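Local atomic coordinates of nucleoside-diphosphate sugar epimerase (SulA family) (Corynebacterium glutamicum, PDB entry 3OH8), a protein that probably acts as an NAD-dependent epimerase on nucleoside-diphosphate sugars, although its substrate is not established. Residues E265-E270 and A411-A416; N363-N368 and T415-L420; I34-I39 and F52-G57. All coordinates share one frame; numbering follows the deposited sequence.

Interaction 1 (E265-E270 and A411-A416); sequences EILTEE and ASQRTA
Leu-267 is held between Arg-414 and Ala-416 by two backbone hydrogen bonds. Leu-267 N donates to Arg-414 O at 2.9 Å. The N-H points almost straight at the oxygen, but the donor stands above the carbonyl plane, 42° out of it. Ala-416 N donates to Leu-267 O at 2.7 Å, and this donor lies closer to the carbonyl plane. Leu-267 thus reaches forward and back along the partner strand, as in a parallel bridge, and pairs with Thr-415. The two weakly bonded strands splay, with axes 63° apart. A water extends the link by donating to Glu-265 O and accepting from Arg-414 N, 2.9 Å away.

Side-chain contacts lie on two sides. The CD1 methyl of Leu-267 reaches Gln-413 CB at 4.1 Å, while the CG2 methyl of Thr-415 rests by the carbonyl oxygen, 3.6 Å from Leu-267 O. Away from this pair, Arg-414 runs out extended from CG to NE and crosses Ile-266. With chi1 -70°, Ile-266 CG1 lies beside its own backbone N and rests over one face of the guanidinium, 3.7 Å above the plane and offset toward the rim. CG2 of Ile-266 meets Ala-416 CB at 4.0 Å.

The polar ends are tied to neighbours: Arg-414 NH1 bonds to Asp-264 O, and Glu-265 forms a salt bridge with Arg-262. These two strands form a small parallel sheet of their own. It sits beside strand 336-341, where Ser-412 OG bonds to Trp-336 N and Thr-415 OG1 to Ser-338 OG, and the chain leads on to helix 418-422.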
ATOM      1  N   GLU A 265     -22.517   0.249 -19.067  1.00 23.72           N
ATOM      2  CA  GLU A 265     -21.664   1.151 -19.829  1.00 20.20           C
ATOM      3  C   GLU A 265     -20.241   1.109 -19.284  1.00 20.22           C
ATOM      4  O   GLU A 265     -20.028   1.230 -18.077  1.00 22.48           O
ATOM      5  CB  GLU A 265     -22.195   2.580 -19.760  1.00 22.97           C
ATOM      6  CG  GLU A 265     -21.348   3.580 -20.517  1.00 23.48           C
ATOM      7  CD  GLU A 265     -21.792   5.003 -20.270  1.00 28.84           C
ATOM      8  OE1 GLU A 265     -22.841   5.178 -19.618  1.00 29.67           O
ATOM      9  OE2 GLU A 265     -21.105   5.944 -20.725  1.00 31.49           O
ATOM     10  N   ILE A 266     -19.276   0.910 -20.173  1.00 25.87           N
ATOM     11  CA  ILE A 266     -17.881   0.856 -19.770  1.00 24.09           C
ATOM     12  C   ILE A 266     -17.402   2.284 -19.576  1.00 24.61           C
ATOM     13  O   ILE A 266     -17.439   3.086 -20.504  1.00 25.09           O
ATOM     14  CB  ILE A 266     -17.020   0.163 -20.833  1.00 23.72           C
ATOM     15  CG1 ILE A 266     -17.341  -1.336 -20.877  1.00 28.89           C
ATOM     16  CG2 ILE A 266     -15.547   0.382 -20.550  1.00 26.04           C
ATOM     17  CD1 ILE A 266     -16.600  -2.090 -21.962  1.00 30.23           C
ATOM     18  N   LEU A 267     -16.972   2.607 -18.365  1.00 17.21           N
ATOM     19  CA  LEU A 267     -16.592   3.981 -18.038  1.00 20.11           C
ATOM     20  C   LEU A 267     -15.092   4.222 -18.196  1.00 20.61           C
ATOM     21  O   LEU A 267     -14.265   3.562 -17.560  1.00 23.18           O
ATOM     22  CB  LEU A 267     -17.046   4.334 -16.614  1.00 21.09           C
ATOM     23  CG  LEU A 267     -18.550   4.126 -16.385  1.00 20.86           C
ATOM     24  CD1 LEU A 267     -18.874   4.065 -14.889  1.00 21.72           C
ATOM     25  CD2 LEU A 267     -19.353   5.230 -17.088  1.00 16.14           C
ATOM     26  N   THR A 268     -14.762   5.189 -19.041  1.00 19.07           N
ATOM     27  CA  THR A 268     -13.386   5.551 -19.347  1.00 22.17           C
ATOM     28  C   THR A 268     -13.198   7.012 -18.970  1.00 18.26           C
ATOM     29  O   THR A 268     -14.167   7.713 -18.721  1.00 17.17           O
ATOM     30  CB  THR A 268     -13.123   5.385 -20.860  1.00 28.75           C
ATOM     31  OG1 THR A 268     -13.050   3.986 -21.175  1.00 30.02           O
ATOM     32  CG2 THR A 268     -11.836   6.051 -21.274  1.00 42.93           C
ATOM     33  N   GLU A 269     -11.961   7.492 -18.947  1.00 19.57           N
ATOM     34  CA  GLU A 269     -11.745   8.900 -18.649  1.00 17.89           C
ATOM     35  C   GLU A 269     -12.387   9.794 -19.714  1.00 20.62           C
ATOM     36  O   GLU A 269     -12.454  11.015 -19.556  1.00 18.09           O
ATOM     37  CB  GLU A 269     -10.254   9.200 -18.481  1.00 17.82           C
ATOM     38  CG  GLU A 269      -9.593   8.447 -17.293  1.00 14.61           C
ATOM     39  CD  GLU A 269      -9.132   7.033 -17.641  1.00 19.08           C
ATOM     40  OE1 GLU A 269      -9.358   6.579 -18.785  1.00 24.03           O
ATOM     41  OE2 GLU A 269      -8.529   6.369 -16.769  1.00 20.36           O
ATOM     42  N   GLU A 270     -12.864   9.176 -20.792  1.00 21.25           N
ATOM     43  CA  GLU A 270     -13.573   9.894 -21.853  1.00 23.00           C
ATOM     44  C   GLU A 270     -15.062  10.009 -21.564  1.00 23.79           C
ATOM     45  O   GLU A 270     -15.750  10.836 -22.161  1.00 22.57           O
ATOM     46  CB  GLU A 270     -13.437   9.162 -23.191  1.00 29.28           C
ATOM     47  CG  GLU A 270     -12.034   8.862 -23.609  1.00 45.13           C
ATOM     48  CD  GLU A 270     -11.401  10.015 -24.326  1.00 59.28           C
ATOM     49  OE1 GLU A 270     -11.090   9.856 -25.527  1.00 66.40           O
ATOM     50  OE2 GLU A 270     -11.218  11.078 -23.691  1.00 62.35           O
ATOM     51  N   ALA A 411     -24.365   0.734  -5.862  1.00 27.11           N
ATOM     52  CA  ALA A 411     -23.613   1.336  -6.954  1.00 27.01           C
ATOM     53  C   ALA A 411     -23.342   0.307  -8.052  1.00 28.13           C
ATOM     54  O   ALA A 411     -23.303  -0.896  -7.797  1.00 31.20           O
ATOM     55  CB  ALA A 411     -22.284   1.939  -6.428  1.00 19.49           C
ATOM     56  N   SER A 412     -23.171   0.791  -9.275  1.00 27.78           N
ATOM     57  CA  SER A 412     -22.807  -0.052 -10.405  1.00 26.19           C
ATOM     58  C   SER A 412     -21.967   0.789 -11.345  1.00 28.03           C
ATOM     59  O   SER A 412     -22.483   1.648 -12.062  1.00 24.58           O
ATOM     60  CB  SER A 412     -24.048  -0.558 -11.129  1.00 23.81           C
ATOM     61  OG  SER A 412     -23.706  -1.424 -12.194  1.00 21.02           O
ATOM     62  N   GLN A 413     -20.661   0.557 -11.314  1.00 20.03           N
ATOM     63  CA  GLN A 413     -19.731   1.351 -12.099  1.00 17.11           C
ATOM     64  C   GLN A 413     -18.772   0.401 -12.798  1.00 19.47           C
ATOM     65  O   GLN A 413     -17.921  -0.222 -12.153  1.00 23.54           O
ATOM     66  CB  GLN A 413     -18.995   2.354 -11.198  1.00 18.74           C
ATOM     67  CG  GLN A 413     -19.926   3.419 -10.605  1.00 22.11           C
ATOM     68  CD  GLN A 413     -19.638   3.750  -9.146  1.00 24.43           C
ATOM     69  OE1 GLN A 413     -19.950   4.847  -8.676  1.00 26.24           O
ATOM     70  NE2 GLN A 413     -19.049   2.806  -8.425  1.00 18.38           N
ATOM     71  N   ARG A 414     -18.950   0.265 -14.110  1.00 15.91           N
ATOM     72  CA  ARG A 414     -18.132  -0.640 -14.897  1.00 17.49           C
ATOM     73  C   ARG A 414     -16.923   0.118 -15.434  1.00 26.16           C
ATOM     74  O   ARG A 414     -16.787   0.314 -16.645  1.00 22.19           O
ATOM     75  CB  ARG A 414     -18.948  -1.257 -16.031  1.00 18.35           C
ATOM     76  CG  ARG A 414     -18.260  -2.416 -16.747  1.00 24.99           C
ATOM     77  CD  ARG A 414     -19.109  -2.923 -17.912  1.00 29.15           C
ATOM     78  NE  ARG A 414     -18.513  -4.095 -18.542  1.00 28.78           N
ATOM     79  CZ  ARG A 414     -19.047  -4.752 -19.567  1.00 31.48           C
ATOM     80  NH1 ARG A 414     -20.203  -4.353 -20.087  1.00 25.95           N
ATOM     81  NH2 ARG A 414     -18.419  -5.810 -20.071  1.00 30.97           N
ATOM     82  N   THR A 415     -16.045   0.533 -14.521  1.00 19.44           N
ATOM     83  CA  THR A 415     -14.948   1.421 -14.864  1.00 20.23           C
ATOM     84  C   THR A 415     -13.778   0.669 -15.518  1.00 23.08           C
ATOM     85  O   THR A 415     -13.460  -0.471 -15.152  1.00 25.15           O
ATOM     86  CB  THR A 415     -14.446   2.192 -13.620  1.00 24.60           C
ATOM     87  OG1 THR A 415     -15.551   2.522 -12.762  1.00 21.57           O
ATOM     88  CG2 THR A 415     -13.751   3.475 -14.040  1.00 29.54           C
ATOM     89  N   ALA A 416     -13.152   1.306 -16.498  1.00 23.57           N
ATOM     90  CA  ALA A 416     -11.909   0.798 -17.080  1.00 20.85           C
ATOM     91  C   ALA A 416     -10.781   1.809 -16.855  1.00 14.68           C
ATOM     92  O   ALA A 416     -10.993   3.023 -16.969  1.00 17.64           O
ATOM     93  CB  ALA A 416     -12.083   0.500 -18.584  1.00 22.96           C
TER
HETATM   94  O   HOH W   1     -21.198   1.301 -15.622  1.00 19.93           O

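Interaction 2 (N363-N368 and T415-L420); sequences NAVAPN and TAPAAL
Pro-417 and Val-365 meet where strand 360-364, part of the mixed Rossmann-type sheet, runs out into a loop. Pro-417 holds the N-cap position of helix 418-422 and is also the centre of an inverse gamma turn. The contact therefore joins the end of a sheet strand to the start of a helix in the DUF1731 region, and it is largely buried.

Apolar packing carries most of it. Val-365 CG2 lies in the crowded position between its own backbone N and carbonyl carbon, and from there it touches Pro-417 CD at 3.6 Å. The other methyl, CG1, is anti to the carbonyl carbon (chi1 -59°) and meets Thr-415 CB at 4.0 Å, and these two side chains cross at about a right angle. On its CG side the Pro-417 ring approaches the backbone of Pro-367, with CG 3.7 Å from Pro-367 CA. The CG2 methyl of Thr-415 reaches the side chain of Asn-363 as well, 3.5 Å from CG. Val-365 also touches Val-255 in a loop and Ser-338 of strand 336-341.

Polar atoms are fewer. Val-365 O is buried here without a hydrogen-bond partner, and it faces the proline ring, 3.4 Å from Pro-417 CB. Asn-363 O is better served. One water donates to it and accepts from Leu-420 N at 3.0 Å, so the strand end and the first turn of the helix are bridged. Glu-269 ties the same two elements by bonding to Asn-363 N and Ala-419 N. Beside the water, the CD1 methyl of Leu-420 packs against that same carbonyl, 3.7 Å from Asn-363 O.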
ATOM      1  N   ASN A 363      -8.591   6.969 -14.118  1.00 16.00           N
ATOM      2  CA  ASN A 363      -9.372   5.954 -13.415  1.00 17.13           C
ATOM      3  C   ASN A 363      -8.416   5.023 -12.669  1.00 16.66           C
ATOM      4  O   ASN A 363      -7.692   4.242 -13.293  1.00 17.61           O
ATOM      5  CB  ASN A 363     -10.249   5.142 -14.375  1.00 13.27           C
ATOM      6  CG  ASN A 363     -11.448   5.933 -14.908  1.00 17.85           C
ATOM      7  OD1 ASN A 363     -12.112   5.509 -15.862  1.00 19.85           O
ATOM      8  ND2 ASN A 363     -11.739   7.064 -14.290  1.00 10.99           N
ATOM      9  N   ALA A 364      -8.388   5.115 -11.344  1.00 17.07           N
ATOM     10  CA  ALA A 364      -7.533   4.214 -10.567  1.00 15.33           C
ATOM     11  C   ALA A 364      -8.372   3.034 -10.126  1.00 14.87           C
ATOM     12  O   ALA A 364      -8.905   3.015  -9.020  1.00 14.14           O
ATOM     13  CB  ALA A 364      -6.929   4.926  -9.371  1.00 12.25           C
ATOM     14  N   VAL A 365      -8.516   2.075 -11.032  1.00 12.99           N
ATOM     15  CA  VAL A 365      -9.326   0.889 -10.824  1.00 14.89           C
ATOM     16  C   VAL A 365      -8.570  -0.254 -11.475  1.00 15.00           C
ATOM     17  O   VAL A 365      -7.829  -0.045 -12.428  1.00 16.03           O
ATOM     18  CB  VAL A 365     -10.712   1.019 -11.520  1.00 20.34           C
ATOM     19  CG1 VAL A 365     -11.477   2.245 -10.987  1.00 13.04           C
ATOM     20  CG2 VAL A 365     -10.543   1.096 -13.045  1.00 13.28           C
ATOM     21  N   ALA A 366      -8.735  -1.462 -10.953  1.00 15.17           N
ATOM     22  CA  ALA A 366      -8.156  -2.626 -11.609  1.00 15.51           C
ATOM     23  C   ALA A 366      -8.802  -2.801 -12.982  1.00 18.52           C
ATOM     24  O   ALA A 366      -9.931  -2.375 -13.188  1.00 20.36           O
ATOM     25  CB  ALA A 366      -8.355  -3.879 -10.744  1.00 21.17           C
ATOM     26  N   PRO A 367      -8.069  -3.406 -13.931  1.00 20.01           N
ATOM     27  CA  PRO A 367      -8.566  -3.672 -15.287  1.00 25.30           C
ATOM     28  C   PRO A 367      -9.878  -4.471 -15.296  1.00 30.02           C
ATOM     29  O   PRO A 367     -10.613  -4.382 -16.273  1.00 30.41           O
ATOM     30  CB  PRO A 367      -7.457  -4.524 -15.913  1.00 26.10           C
ATOM     31  CG  PRO A 367      -6.218  -4.199 -15.144  1.00 23.22           C
ATOM     32  CD  PRO A 367      -6.655  -3.803 -13.754  1.00 18.91           C
ATOM     33  N   ASN A 368     -10.163  -5.222 -14.231  1.00 26.61           N
ATOM     34  CA  ASN A 368     -11.291  -6.162 -14.231  1.00 26.81           C
ATOM     35  C   ASN A 368     -12.346  -5.944 -13.143  1.00 24.71           C
ATOM     36  O   ASN A 368     -12.326  -6.624 -12.112  1.00 23.58           O
ATOM     37  CB  ASN A 368     -10.769  -7.607 -14.136  1.00 30.07           C
ATOM     38  CG  ASN A 368      -9.953  -8.010 -15.348  1.00 32.67           C
ATOM     39  OD1 ASN A 368     -10.437  -7.974 -16.483  1.00 32.19           O
ATOM     40  ND2 ASN A 368      -8.707  -8.377 -15.119  1.00 32.63           N
ATOM     41  N   THR A 415     -16.045   0.533 -14.521  1.00 19.44           N
ATOM     42  CA  THR A 415     -14.948   1.421 -14.864  1.00 20.23           C
ATOM     43  C   THR A 415     -13.778   0.669 -15.518  1.00 23.08           C
ATOM     44  O   THR A 415     -13.460  -0.471 -15.152  1.00 25.15           O
ATOM     45  CB  THR A 415     -14.446   2.192 -13.620  1.00 24.60           C
ATOM     46  OG1 THR A 415     -15.551   2.522 -12.762  1.00 21.57           O
ATOM     47  CG2 THR A 415     -13.751   3.475 -14.040  1.00 29.54           C
ATOM     48  N   ALA A 416     -13.152   1.306 -16.498  1.00 23.57           N
ATOM     49  CA  ALA A 416     -11.909   0.798 -17.080  1.00 20.85           C
ATOM     50  C   ALA A 416     -10.781   1.809 -16.855  1.00 14.68           C
ATOM     51  O   ALA A 416     -10.993   3.023 -16.969  1.00 17.64           O
ATOM     52  CB  ALA A 416     -12.083   0.500 -18.584  1.00 22.96           C
ATOM     53  N   PRO A 417      -9.588   1.310 -16.500  1.00 16.52           N
ATOM     54  CA  PRO A 417      -8.399   2.163 -16.386  1.00 21.19           C
ATOM     55  C   PRO A 417      -7.795   2.405 -17.768  1.00 20.19           C
ATOM     56  O   PRO A 417      -6.661   2.013 -18.046  1.00 18.94           O
ATOM     57  CB  PRO A 417      -7.462   1.337 -15.503  1.00 16.55           C
ATOM     58  CG  PRO A 417      -7.827  -0.108 -15.832  1.00 18.83           C
ATOM     59  CD  PRO A 417      -9.306  -0.106 -16.193  1.00 14.05           C
ATOM     60  N   ALA A 418      -8.567   3.044 -18.640  1.00 17.87           N
ATOM     61  CA  ALA A 418      -8.166   3.192 -20.040  1.00 20.10           C
ATOM     62  C   ALA A 418      -6.878   3.996 -20.201  1.00 18.64           C
ATOM     63  O   ALA A 418      -5.997   3.630 -20.984  1.00 19.12           O
ATOM     64  CB  ALA A 418      -9.298   3.832 -20.857  1.00 17.04           C
ATOM     65  N   ALA A 419      -6.777   5.092 -19.457  1.00 13.24           N
ATOM     66  CA  ALA A 419      -5.625   5.970 -19.555  1.00 14.70           C
ATOM     67  C   ALA A 419      -4.338   5.238 -19.132  1.00 18.88           C
ATOM     68  O   ALA A 419      -3.282   5.394 -19.756  1.00 19.80           O
ATOM     69  CB  ALA A 419      -5.851   7.209 -18.712  1.00 19.52           C
ATOM     70  N   LEU A 420      -4.427   4.434 -18.076  1.00 18.24           N
ATOM     71  CA  LEU A 420      -3.264   3.682 -17.611  1.00 22.44           C
ATOM     72  C   LEU A 420      -2.880   2.566 -18.593  1.00 23.12           C
ATOM     73  O   LEU A 420      -1.701   2.357 -18.888  1.00 20.17           O
ATOM     74  CB  LEU A 420      -3.518   3.112 -16.214  1.00 21.27           C
ATOM     75  CG  LEU A 420      -3.548   4.192 -15.126  1.00 21.89           C
ATOM     76  CD1 LEU A 420      -4.039   3.633 -13.807  1.00 12.30           C
ATOM     77  CD2 LEU A 420      -2.161   4.826 -14.984  1.00 18.92           C
TER
HETATM   78  O   HOH W   2      -6.605   4.779 -16.095  1.00 14.98           O

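Interaction 3 (I34-I39 and F52-G57); sequences IPLNPI and FSLPAG
Leu-36 turns its CG anti to the backbone N (chi1 -163°), and Phe-52 keeps its CG beside the backbone N (chi1 -68°). These settings bring Leu-36 CG to 3.5 Å from Phe-52 CD2, with the leucine meeting the ring obliquely. Leu-36 CD1 goes on to Leu-54, whose side chain lies next to it and points the same way. Their methyls, CD1 of Leu-36 and CD2 of Leu-54, are 3.5 Å apart, tighter than usual van der Waals contact. Pro-38 comes to the same ring of Phe-52 farther out, its CB 3.9 Å from CE2.

The backbones form an antiparallel hairpin, strand 37-38 with strand 49-53, at the edge of a seven-stranded antiparallel sheet. Asn-37 and Ser-53 form a hydrogen-bonded pair. Asn-37 N donates to Ser-53 O at 3.0 Å, in the carbonyl plane. Ser-53 N returns the bond to Asn-37 O at 2.7 Å, with the donor tilted 32° from the plane. Pro-38 and Phe-52 are the next, non-hydrogen-bonded pair. Pro-38 has no N-H to give, and none is needed toward Phe-52 in this pair. CA-H...O contacts add to the ladder, among them Leu-54 CA to Pro-35 O.

On the face of Asn-37 and Ser-53, Ile-39 CG2 packs against Ser-53 CB at 3.9 Å. Past the end of the ladder, two proline rings cross obliquely, and Pro-35 CB touches Pro-55 CG at 3.6 Å. The face of Phe-52 and Pro-38 is covered by Val-26 of helix 25-29, while the Phe-52 ring also meets that of Trp-60 of strand 59-64.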
ATOM      1  N   ILE A  34      -2.981  -8.851   9.994  1.00 19.22           N
ATOM      2  CA  ILE A  34      -2.654  -9.036  11.403  1.00 23.53           C
ATOM      3  C   ILE A  34      -2.701  -7.659  12.044  1.00 27.01           C
ATOM      4  O   ILE A  34      -2.083  -6.736  11.533  1.00 28.02           O
ATOM      5  CB  ILE A  34      -1.270  -9.655  11.558  1.00 25.82           C
ATOM      6  CG1 ILE A  34      -1.248 -11.023  10.879  1.00 26.99           C
ATOM      7  CG2 ILE A  34      -0.905  -9.771  13.026  1.00 28.98           C
ATOM      8  CD1 ILE A  34       0.068 -11.759  11.001  1.00 27.06           C
ATOM      9  N   PRO A  35      -3.449  -7.513  13.152  1.00 32.24           N
ATOM     10  CA  PRO A  35      -3.745  -6.199  13.745  1.00 30.59           C
ATOM     11  C   PRO A  35      -2.543  -5.596  14.470  1.00 30.47           C
ATOM     12  O   PRO A  35      -2.625  -5.242  15.646  1.00 35.74           O
ATOM     13  CB  PRO A  35      -4.862  -6.512  14.741  1.00 31.58           C
ATOM     14  CG  PRO A  35      -4.584  -7.937  15.149  1.00 31.06           C
ATOM     15  CD  PRO A  35      -4.084  -8.615  13.894  1.00 29.42           C
ATOM     16  N   LEU A  36      -1.443  -5.475  13.744  1.00 26.12           N
ATOM     17  CA  LEU A  36      -0.185  -4.952  14.248  1.00 31.76           C
ATOM     18  C   LEU A  36       0.141  -3.734  13.398  1.00 33.33           C
ATOM     19  O   LEU A  36       0.036  -3.781  12.172  1.00 30.99           O
ATOM     20  CB  LEU A  36       0.897  -6.017  14.050  1.00 40.18           C
ATOM     21  CG  LEU A  36       2.225  -5.967  14.793  1.00 48.18           C
ATOM     22  CD1 LEU A  36       1.998  -6.167  16.275  1.00 55.09           C
ATOM     23  CD2 LEU A  36       3.160  -7.038  14.262  1.00 47.23           C
ATOM     24  N   ASN A  37       0.513  -2.630  14.022  1.00 33.18           N
ATOM     25  CA  ASN A  37       0.934  -1.479  13.237  1.00 38.69           C
ATOM     26  C   ASN A  37       2.060  -0.703  13.891  1.00 38.80           C
ATOM     27  O   ASN A  37       1.932  -0.250  15.027  1.00 35.95           O
ATOM     28  CB  ASN A  37      -0.247  -0.570  12.912  1.00 44.31           C
ATOM     29  CG  ASN A  37      -1.230  -1.225  11.963  1.00 48.98           C
ATOM     30  OD1 ASN A  37      -2.337  -1.596  12.357  1.00 52.16           O
ATOM     31  ND2 ASN A  37      -0.817  -1.401  10.706  1.00 44.73           N
ATOM     32  N   PRO A  38       3.175  -0.562  13.166  1.00 34.69           N
ATOM     33  CA  PRO A  38       4.348   0.150  13.672  1.00 31.58           C
ATOM     34  C   PRO A  38       3.978   1.606  13.902  1.00 33.80           C
ATOM     35  O   PRO A  38       3.466   2.269  12.993  1.00 34.57           O
ATOM     36  CB  PRO A  38       5.354   0.024  12.526  1.00 34.42           C
ATOM     37  CG  PRO A  38       4.494  -0.132  11.290  1.00 36.66           C
ATOM     38  CD  PRO A  38       3.313  -0.938  11.747  1.00 35.54           C
ATOM     39  N   ILE A  39       4.186   2.092  15.121  1.00 28.44           N
ATOM     40  CA  ILE A  39       3.881   3.485  15.402  1.00 31.86           C
ATOM     41  C   ILE A  39       5.142   4.336  15.522  1.00 31.59           C
ATOM     42  O   ILE A  39       5.073   5.561  15.485  1.00 33.25           O
ATOM     43  CB  ILE A  39       2.939   3.641  16.620  1.00 39.06           C
ATOM     44  CG1 ILE A  39       3.469   2.877  17.833  1.00 40.52           C
ATOM     45  CG2 ILE A  39       1.546   3.131  16.274  1.00 39.24           C
ATOM     46  CD1 ILE A  39       2.518   2.916  19.025  1.00 45.09           C
ATOM     47  N   PHE A  52       5.071  -1.263  18.146  1.00 23.38           N
ATOM     48  CA  PHE A  52       3.889  -1.612  17.364  1.00 24.46           C
ATOM     49  C   PHE A  52       2.627  -1.461  18.213  1.00 28.43           C
ATOM     50  O   PHE A  52       2.610  -1.855  19.375  1.00 29.24           O
ATOM     51  CB  PHE A  52       3.948  -3.071  16.904  1.00 30.60           C
ATOM     52  CG  PHE A  52       5.015  -3.362  15.889  1.00 27.54           C
ATOM     53  CD1 PHE A  52       6.332  -3.548  16.280  1.00 26.44           C
ATOM     54  CD2 PHE A  52       4.695  -3.473  14.547  1.00 25.24           C
ATOM     55  CE1 PHE A  52       7.319  -3.843  15.345  1.00 27.84           C
ATOM     56  CE2 PHE A  52       5.678  -3.764  13.597  1.00 26.50           C
ATOM     57  CZ  PHE A  52       6.988  -3.949  14.000  1.00 28.57           C
ATOM     58  N   SER A  53       1.567  -0.922  17.622  1.00 25.75           N
ATOM     59  CA  SER A  53       0.259  -0.928  18.262  1.00 32.21           C
ATOM     60  C   SER A  53      -0.418  -2.269  18.008  1.00 31.83           C
ATOM     61  O   SER A  53      -0.282  -2.844  16.926  1.00 32.90           O
ATOM     62  CB  SER A  53      -0.613   0.194  17.705  1.00 36.06           C
ATOM     63  OG  SER A  53      -0.837  -0.001  16.319  1.00 35.67           O
ATOM     64  N   LEU A  54      -1.136  -2.760  19.016  1.00 30.23           N
ATOM     65  CA  LEU A  54      -1.888  -4.008  18.942  1.00 32.18           C
ATOM     66  C   LEU A  54      -3.327  -3.690  19.336  1.00 36.28           C
ATOM     67  O   LEU A  54      -3.619  -2.569  19.738  1.00 38.98           O
ATOM     68  CB  LEU A  54      -1.297  -5.036  19.904  1.00 33.46           C
ATOM     69  CG  LEU A  54      -0.121  -5.896  19.430  1.00 42.00           C
ATOM     70  CD1 LEU A  54       0.586  -6.547  20.613  1.00 42.25           C
ATOM     71  CD2 LEU A  54      -0.604  -6.945  18.452  1.00 42.65           C
ATOM     72  N   PRO A  55      -4.239  -4.668  19.238  1.00 42.73           N
ATOM     73  CA  PRO A  55      -5.610  -4.284  19.597  1.00 47.31           C
ATOM     74  C   PRO A  55      -5.773  -4.109  21.109  1.00 49.49           C
ATOM     75  O   PRO A  55      -5.005  -4.685  21.883  1.00 48.10           O
ATOM     76  CB  PRO A  55      -6.456  -5.473  19.109  1.00 46.47           C
ATOM     77  CG  PRO A  55      -5.530  -6.314  18.255  1.00 46.26           C
ATOM     78  CD  PRO A  55      -4.155  -6.069  18.800  1.00 45.14           C
ATOM     79  N   ALA A  56      -6.754  -3.310  21.516  1.00 50.37           N
ATOM     80  CA  ALA A  56      -7.088  -3.153  22.930  1.00 50.90           C
ATOM     81  C   ALA A  56      -6.028  -2.355  23.684  1.00 54.02           C
ATOM     82  O   ALA A  56      -5.674  -2.689  24.819  1.00 52.81           O
ATOM     83  CB  ALA A  56      -7.292  -4.520  23.586  1.00 49.33           C
ATOM     84  N   GLY A  57      -5.528  -1.304  23.040  1.00 55.34           N
ATOM     85  CA  GLY A  57      -4.557  -0.411  23.646  1.00 54.30           C
ATOM     86  C   GLY A  57      -3.198  -1.020  23.954  1.00 51.91           C
ATOM     87  O   GLY A  57      -2.308  -0.322  24.445  1.00 56.22           O
TER

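How the interactions relate
Interaction 3 closes first along the chain, within a hairpin of the N-terminal antiparallel sheet. Interactions 1 and 2 come later and end on the same stretch, sharing Thr-415 and Ala-416. Their centres are 8 Å apart. Strand 412-415 serves interaction 1 and leads through Ala-416 and Pro-417 into helix 418-422 of interaction 2. Together they fasten the DUF1731 region to two separate parts of the epimerase family region, strand 265-267 and the end of strand 360-364. Interaction 3 lies on the opposite side of the chain's centre, its centre 37 Å from that of interaction 1 and 33 Å from that of interaction 2. It touches neither.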